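Local coordinates for protein 23S rRNA (guanine(2535)-N(1))-methyltransferase (Streptomyces viridochromogenes, PDB 1O9G) that methylates N1 of guanine-2535 in 23S ribosomal RNA with S-adenosyl-L-methionine as methyl donor, conferring resistance to the orthosomycin antibiotic avilamycin, at residues Arg217-Ala222 against Thr234-Met239. The protein carries 3 engineered substitutions. Residues are numbered along the deposited sequence; the frame is centred on the assembly and turned at random.
Engineered in segment 234-239: Met239 (natural residue Leu).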
loop_
_atom_site.group_PDB
_atom_site.type_symbol
_atom_site.label_atom_id
_atom_site.label_comp_id
_atom_site.label_asym_id
_atom_site.label_seq_id
_atom_site.Cartn_x
_atom_site.Cartn_y
_atom_site.Cartn_z
ATOM N N ARG A 217 -14.517 11.102 7.723
ATOM C CA ARG A 217 -14.314 11.369 9.140
ATOM C C ARG A 217 -14.254 10.056 9.917
ATOM O O ARG A 217 -13.584 9.975 10.945
ATOM C CB ARG A 217 -15.424 12.281 9.687
ATOM C CG ARG A 217 -15.730 13.540 8.850
ATOM C CD ARG A 217 -14.538 14.191 8.131
ATOM N NE ARG A 217 -13.728 15.028 9.023
ATOM C CZ ARG A 217 -12.392 15.070 9.044
ATOM N NH1 ARG A 217 -11.659 14.312 8.230
ATOM N NH2 ARG A 217 -11.775 15.881 9.896
ATOM N N LYS A 218 -14.945 9.039 9.410
ATOM C CA LYS A 218 -15.115 7.765 10.100
ATOM C C LYS A 218 -15.613 6.706 9.106
ATOM O O LYS A 218 -16.678 6.858 8.512
ATOM C CB LYS A 218 -16.110 7.917 11.257
ATOM C CG LYS A 218 -16.133 6.727 12.208
ATOM C CD LYS A 218 -16.798 7.044 13.542
ATOM C CE LYS A 218 -15.920 7.936 14.447
ATOM N NZ LYS A 218 -14.499 7.468 14.561
ATOM N N ILE A 219 -14.856 5.619 8.937
ATOM C CA ILE A 219 -15.227 4.556 8.013
ATOM C C ILE A 219 -16.155 3.577 8.711
ATOM O O ILE A 219 -15.802 3.042 9.750
ATOM C CB ILE A 219 -13.959 3.851 7.508
ATOM C CG1 ILE A 219 -13.168 4.816 6.617
ATOM C CG2 ILE A 219 -14.317 2.567 6.735
ATOM C CD1 ILE A 219 -11.724 4.411 6.389
ATOM N N PRO A 220 -17.347 3.352 8.159
ATOM C CA PRO A 220 -18.316 2.452 8.790
ATOM C C PRO A 220 -17.893 0.976 8.685
ATOM O O PRO A 220 -17.715 0.496 7.576
ATOM C CB PRO A 220 -19.612 2.733 8.007
ATOM C CG PRO A 220 -19.147 3.224 6.654
ATOM C CD PRO A 220 -17.864 3.942 6.905
ATOM N N VAL A 221 -17.747 0.284 9.818
ATOM C CA VAL A 221 -17.485 -1.166 9.828
ATOM C C VAL A 221 -18.454 -2.016 10.661
ATOM O O VAL A 221 -18.477 -3.241 10.506
ATOM C CB VAL A 221 -16.023 -1.513 10.268
ATOM C CG1 VAL A 221 -15.014 -0.891 9.319
ATOM C CG2 VAL A 221 -15.741 -1.083 11.705
ATOM N N ALA A 222 -19.242 -1.385 11.535
ATOM C CA ALA A 222 -20.228 -2.100 12.348
ATOM C C ALA A 222 -21.044 -3.028 11.452
ATOM O O ALA A 222 -21.384 -2.642 10.338
ATOM C CB ALA A 222 -21.139 -1.110 13.061
ATOM N N THR A 234 -7.656 15.322 6.200
ATOM C CA THR A 234 -8.944 14.975 5.596
ATOM C C THR A 234 -9.169 13.449 5.476
ATOM O O THR A 234 -10.174 13.013 4.911
ATOM C CB THR A 234 -9.061 15.637 4.199
ATOM O OG1 THR A 234 -8.377 16.899 4.187
ATOM C CG2 THR A 234 -10.500 16.019 3.883
ATOM N N ARG A 235 -8.249 12.646 6.010
ATOM C CA ARG A 235 -8.307 11.193 5.860
ATOM C C ARG A 235 -8.571 10.480 7.197
ATOM O O ARG A 235 -8.164 10.948 8.239
ATOM C CB ARG A 235 -6.991 10.677 5.291
ATOM C CG ARG A 235 -6.845 10.779 3.762
ATOM C CD ARG A 235 -5.644 9.990 3.245
ATOM N NE ARG A 235 -5.377 10.155 1.807
ATOM C CZ ARG A 235 -4.772 11.204 1.285
ATOM N NH1 ARG A 235 -4.551 11.274 -0.027
ATOM N NH2 ARG A 235 -4.382 12.211 2.064
ATOM N N SER A 236 -9.294 9.364 7.157
ATOM C CA SER A 236 -9.382 8.476 8.296
ATOM C C SER A 236 -8.952 7.067 7.888
ATOM O O SER A 236 -8.872 6.741 6.713
ATOM C CB SER A 236 -10.787 8.454 8.892
ATOM O OG SER A 236 -11.713 7.895 7.991
ATOM N N ALA A 237 -8.648 6.256 8.879
ATOM C CA ALA A 237 -8.366 4.850 8.683
ATOM C C ALA A 237 -9.045 4.046 9.766
ATOM O O ALA A 237 -9.333 4.562 10.839
ATOM C CB ALA A 237 -6.881 4.609 8.684
ATOM N N VAL A 238 -9.300 2.782 9.457
ATOM C CA VAL A 238 -9.838 1.830 10.416
ATOM C C VAL A 238 -9.113 0.507 10.180
ATOM O O VAL A 238 -8.752 0.188 9.063
ATOM C CB VAL A 238 -11.378 1.693 10.287
ATOM C CG1 VAL A 238 -11.781 1.095 8.957
ATOM C CG2 VAL A 238 -11.923 0.898 11.462
HETATM N N MSE A 239 -8.899 -0.217 11.281
HETATM C CA MSE A 239 -8.293 -1.541 11.209
HETATM C C MSE A 239 -9.186 -2.545 11.900
HETATM O O MSE A 239 -9.714 -2.267 12.946
HETATM C CB MSE A 239 -6.963 -1.551 11.964
HETATM C CG MSE A 239 -5.950 -0.554 11.504
HETATM SE SE MSE A 239 -4.335 -0.675 12.547
HETATM C CE MSE A 239 -5.052 -1.517 14.190
HETATM O O HOH W 1 -12.856 14.380 5.330
HETATM O O HOH W 2 -12.155 5.644 10.709
#
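Ile219, Val221 and Val238 make the apolar part of this contact, in which the loop 217-222 runs over one face of strand 235-241, the short segments 217-221 and 234-238 running 20° apart. CG1 of Val238, between its backbone N and carbonyl carbon (chi1 65°), meets Ile219 CG2 at 3.7 Å and Val221 CG1 at 3.8 Å. The Ile219 and Val238 side chains cross at a slant, whereas those of Val221 and Val238 slide past each other. Toward the start of the strand, Ile219 CG1 packs on Ser236 OG at 3.7 Å, while its CD1 reaches Ser236 O. The Ser236 hydroxyl is hydrogen-bonded to Ser216 OG, and Ser236 CB lies against Arg217 O.

Direct hydrogen bonds between the segments are absent; water takes their place. One water accepts from Ile219 N at 3.2 Å and donates to Ala237 O at 3.0 Å. Another donates to Thr234 O and accepts a weak bond from Arg217 NH1, whose side chain starts away from the strand but bends back beside Thr234.

The strand's backbone bonds go mainly to neighbouring strands 209-214 and 228-232, in the antiparallel end of this Rossmann-like methyltransferase sheet. Across the two segments the loop is thus a cover joined by methyl packing and water, not an added strand; Arg229 NH1 also bonds Ile219 O.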